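Local coordinates for putative lipoprotein (PDB 3OQQ) that is of unknown function but binds calcium ions, two of them side by side at a paired site, and is probably an extracellular lipoprotein, at residues A[130-135]-A[143-148]. Numbering follows the deposited sequence.
Sequences MFEDGW and YDEDFN. With CA (calcium ion), chain B; CA (calcium ion), chain C.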
HETATM    1  N   MSE A 130       4.871   7.864   2.478  1.00 16.35           N
HETATM    2  CA  MSE A 130       5.529   9.163   2.454  1.00 14.77           C
HETATM    3  C   MSE A 130       6.990   8.990   2.660  1.00 19.53           C
HETATM    4  O   MSE A 130       7.394   8.505   3.702  1.00 19.42           O
HETATM    5  CB  MSE A 130       4.928  10.096   3.514  1.00 15.02           C
HETATM    6  CG  MSE A 130       3.489  10.423   3.226  1.00 18.51           C
HETATM    7 SE   MSE A 130       2.891  11.865   4.357  0.75 23.25          SE
HETATM    8  CE  MSE A 130       1.021  11.722   3.932  1.00 19.53           C
ATOM      9  N   PHE A 131       7.791   9.443   1.684  1.00 17.23           N
ATOM     10  CA  PHE A 131       9.240   9.293   1.741  1.00 15.82           C
ATOM     11  C   PHE A 131       9.981  10.593   1.752  1.00 20.58           C
ATOM     12  O   PHE A 131       9.534  11.567   1.156  1.00 19.98           O
ATOM     13  CB  PHE A 131       9.729   8.508   0.513  1.00 15.54           C
ATOM     14  CG  PHE A 131       9.857   7.043   0.743  1.00 16.60           C
ATOM     15  CD1 PHE A 131      10.938   6.524   1.459  1.00 19.63           C
ATOM     16  CD2 PHE A 131       8.919   6.159   0.221  1.00 17.08           C
ATOM     17  CE1 PHE A 131      11.066   5.150   1.652  1.00 19.73           C
ATOM     18  CE2 PHE A 131       9.035   4.782   0.451  1.00 18.69           C
ATOM     19  CZ  PHE A 131      10.108   4.290   1.153  1.00 16.71           C
ATOM     20  N   GLU A 132      11.163  10.565   2.390  1.00 18.46           N
ATOM     21  CA  GLU A 132      12.227  11.568   2.387  1.00 17.62           C
ATOM     22  C   GLU A 132      13.242  11.066   1.354  1.00 22.15           C
ATOM     23  O   GLU A 132      13.470   9.862   1.272  1.00 21.38           O
ATOM     24  CB  GLU A 132      12.840  11.752   3.787  1.00 18.84           C
ATOM     25  CG  GLU A 132      12.223  12.919   4.560  1.00 13.68           C
ATOM     26  CD  GLU A 132      12.333  14.248   3.836  1.00 27.61           C
ATOM     27  OE1 GLU A 132      13.480  14.695   3.617  1.00 23.18           O
ATOM     28  OE2 GLU A 132      11.288  14.832   3.463  1.00 19.49           O
ATOM     29  N   ASP A 133      13.822  11.952   0.555  1.00 21.29           N
ATOM     30  CA  ASP A 133      14.724  11.559  -0.524  1.00 21.96           C
ATOM     31  C   ASP A 133      16.211  11.739  -0.229  1.00 27.86           C
ATOM     32  O   ASP A 133      17.027  11.535  -1.122  1.00 30.41           O
ATOM     33  CB  ASP A 133      14.379  12.370  -1.794  1.00 22.72           C
ATOM     34  CG  ASP A 133      14.438  13.891  -1.658  1.00 31.82           C
ATOM     35  OD1 ASP A 133      15.129  14.391  -0.731  1.00 30.84           O
ATOM     36  OD2 ASP A 133      13.743  14.579  -2.431  1.00 36.35           O
ATOM     37  N   GLY A 134      16.551  12.176   0.970  1.00 24.35           N
ATOM     38  CA  GLY A 134      17.919  12.547   1.310  1.00 22.68           C
ATOM     39  C   GLY A 134      18.851  11.494   1.852  1.00 26.68           C
ATOM     40  O   GLY A 134      20.043  11.791   1.994  1.00 27.84           O
ATOM     41  N   TRP A 135      18.345  10.276   2.177  1.00 20.81           N
ATOM     42  CA  TRP A 135      19.165   9.174   2.703  1.00 21.82           C
ATOM     43  C   TRP A 135      20.514   9.093   1.951  1.00 27.96           C
ATOM     44  O   TRP A 135      20.497   9.144   0.724  1.00 27.30           O
ATOM     45  CB  TRP A 135      18.398   7.818   2.605  1.00 20.32           C
ATOM     46  CG  TRP A 135      19.204   6.637   3.047  1.00 21.77           C
ATOM     47  CD1 TRP A 135      19.453   6.255   4.340  1.00 25.09           C
ATOM     48  CD2 TRP A 135      20.037   5.810   2.216  1.00 21.76           C
ATOM     49  NE1 TRP A 135      20.331   5.189   4.356  1.00 24.79           N
ATOM     50  CE2 TRP A 135      20.704   4.899   3.065  1.00 26.41           C
ATOM     51  CE3 TRP A 135      20.214   5.689   0.825  1.00 23.40           C
ATOM     52  CZ2 TRP A 135      21.579   3.918   2.569  1.00 26.73           C
ATOM     53  CZ3 TRP A 135      21.088   4.726   0.334  1.00 25.24           C
ATOM     54  CH2 TRP A 135      21.757   3.852   1.200  1.00 26.32           C
ATOM     55  N   TYR A 143      12.183  14.426  12.160  1.00 27.10           N
ATOM     56  CA  TYR A 143      10.774  14.733  11.900  1.00 25.72           C
ATOM     57  C   TYR A 143      10.567  16.243  11.614  1.00 27.02           C
ATOM     58  O   TYR A 143       9.441  16.697  11.518  1.00 26.55           O
ATOM     59  CB  TYR A 143       9.884  14.226  13.040  1.00 27.65           C
ATOM     60  CG  TYR A 143      10.559  14.244  14.391  1.00 30.10           C
ATOM     61  CD1 TYR A 143      10.890  15.446  15.013  1.00 31.93           C
ATOM     62  CD2 TYR A 143      10.853  13.060  15.058  1.00 32.12           C
ATOM     63  CE1 TYR A 143      11.496  15.467  16.270  1.00 32.68           C
ATOM     64  CE2 TYR A 143      11.450  13.071  16.318  1.00 34.86           C
ATOM     65  CZ  TYR A 143      11.770  14.277  16.920  1.00 41.64           C
ATOM     66  OH  TYR A 143      12.398  14.286  18.142  1.00 50.77           O
ATOM     67  N   ASP A 144      11.663  16.994  11.428  1.00 23.76           N
ATOM     68  CA  ASP A 144      11.689  18.386  10.993  1.00 22.90           C
ATOM     69  C   ASP A 144      11.757  18.407   9.438  1.00 26.49           C
ATOM     70  O   ASP A 144      11.616  19.459   8.813  1.00 26.07           O
ATOM     71  CB  ASP A 144      12.860  19.157  11.629  1.00 25.11           C
ATOM     72  CG  ASP A 144      12.483  19.894  12.908  1.00 36.69           C
ATOM     73  OD1 ASP A 144      11.278  20.159  13.114  1.00 37.44           O
ATOM     74  OD2 ASP A 144      13.389  20.262  13.661  1.00 42.08           O
ATOM     75  N   GLU A 145      11.965  17.220   8.824  1.00 21.78           N
ATOM     76  CA  GLU A 145      11.900  17.026   7.366  1.00 21.01           C
ATOM     77  C   GLU A 145      10.436  17.134   6.976  1.00 23.32           C
ATOM     78  O   GLU A 145       9.585  16.968   7.856  1.00 22.72           O
ATOM     79  CB  GLU A 145      12.485  15.645   6.942  1.00 21.81           C
ATOM     80  CG  GLU A 145      13.953  15.408   7.291  1.00 27.23           C
ATOM     81  CD  GLU A 145      15.024  16.245   6.616  1.00 41.06           C
ATOM     82  OE1 GLU A 145      14.690  17.244   5.942  1.00 28.71           O
ATOM     83  OE2 GLU A 145      16.217  15.917   6.804  1.00 30.88           O
ATOM     84  N   ASP A 146      10.120  17.415   5.691  1.00 20.16           N
ATOM     85  CA  ASP A 146       8.726  17.596   5.290  1.00 19.36           C
ATOM     86  C   ASP A 146       7.984  16.274   4.927  1.00 22.53           C
ATOM     87  O   ASP A 146       6.744  16.268   4.902  1.00 22.69           O
ATOM     88  CB  ASP A 146       8.578  18.654   4.161  1.00 20.71           C
ATOM     89  CG  ASP A 146       9.355  18.484   2.856  1.00 22.34           C
ATOM     90  OD1 ASP A 146      10.003  17.428   2.670  1.00 19.36           O
ATOM     91  OD2 ASP A 146       9.309  19.403   2.023  1.00 24.21           O
ATOM     92  N   PHE A 147       8.722  15.182   4.660  1.00 18.50           N
ATOM     93  CA  PHE A 147       8.175  13.852   4.316  1.00 18.18           C
ATOM     94  C   PHE A 147       7.173  13.899   3.150  1.00 21.35           C
ATOM     95  O   PHE A 147       6.192  13.156   3.157  1.00 21.16           O
ATOM     96  CB  PHE A 147       7.546  13.142   5.536  1.00 18.37           C
ATOM     97  CG  PHE A 147       8.592  12.425   6.360  1.00 18.79           C
ATOM     98  CD1 PHE A 147       9.324  13.109   7.337  1.00 19.81           C
ATOM     99  CD2 PHE A 147       8.887  11.082   6.124  1.00 18.30           C
ATOM    100  CE1 PHE A 147      10.324  12.457   8.072  1.00 21.25           C
ATOM    101  CE2 PHE A 147       9.883  10.426   6.860  1.00 20.99           C
ATOM    102  CZ  PHE A 147      10.602  11.120   7.820  1.00 19.90           C
ATOM    103  N   ASN A 148       7.439  14.726   2.137  1.00 17.94           N
ATOM    104  CA  ASN A 148       6.527  14.768   0.983  1.00 17.59           C
ATOM    105  C   ASN A 148       7.307  14.585  -0.321  1.00 20.84           C
ATOM    106  O   ASN A 148       6.766  14.832  -1.393  1.00 18.83           O
ATOM    107  CB  ASN A 148       5.725  16.073   0.967  1.00 14.92           C
ATOM    108  CG  ASN A 148       6.625  17.253   0.714  1.00 28.59           C
ATOM    109  OD1 ASN A 148       7.807  17.077   0.432  1.00 16.60           O
ATOM    110  ND2 ASN A 148       6.095  18.459   0.767  1.00 13.75           N
TER
HETATM  111 CA    CA B 457       9.924  18.126   0.057  1.00 21.67          CA
HETATM  112 CA    CA C 458      12.275  16.397   2.279  1.00 20.66          CA
HETATM  113  O   HOH W   1      14.526  16.467   1.500  1.00 21.04           O
HETATM  114  O   HOH W   2      12.780  17.844   4.149  1.00 17.06           O
HETATM  115  O   HOH W   3      12.498  18.204   0.778  1.00 18.14           O
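Glu132, just past the end of strand 122-131, reaches across Phe147, and its side chain shows how one residue can serve apolar packing and metal binding together. From CB the chain passes to CG, which sits 3.8 Å above the centre of the Phe147 ring in a CH-pi contact. A bend at chi2 (-57°) then carries CD next to CB of Glu145, 3.4 Å away. The carboxylate ends on one calcium ion in bidentate fashion, OE1 at 2.5 Å and OE2 at 2.2 Å. Phe147 N gives OE2 a bent hydrogen bond (2.9 Å, 136°) on the anti side, which, with the two metal bonds, probably helps hold the carboxylate's rotation. At the ring edge, Met130 O lies in plane, 3.8 Å from Phe147 CD2. An alanine at Phe147 would probably leave a gap beneath Glu132 CG, though the N-H bond to OE2 would stay. Asp146 OD1 joins this calcium to a second, which Asp146 grips through both oxygens, OD2 also accepting a hydrogen bond from Arg398 N. Asp149 serves both ions; Asn148, Gly186 and Glu397 bind the second. The result is a dinuclear calcium site, bridged by carboxylate and water and built largely on the loop between strands 122-131 and 150-161.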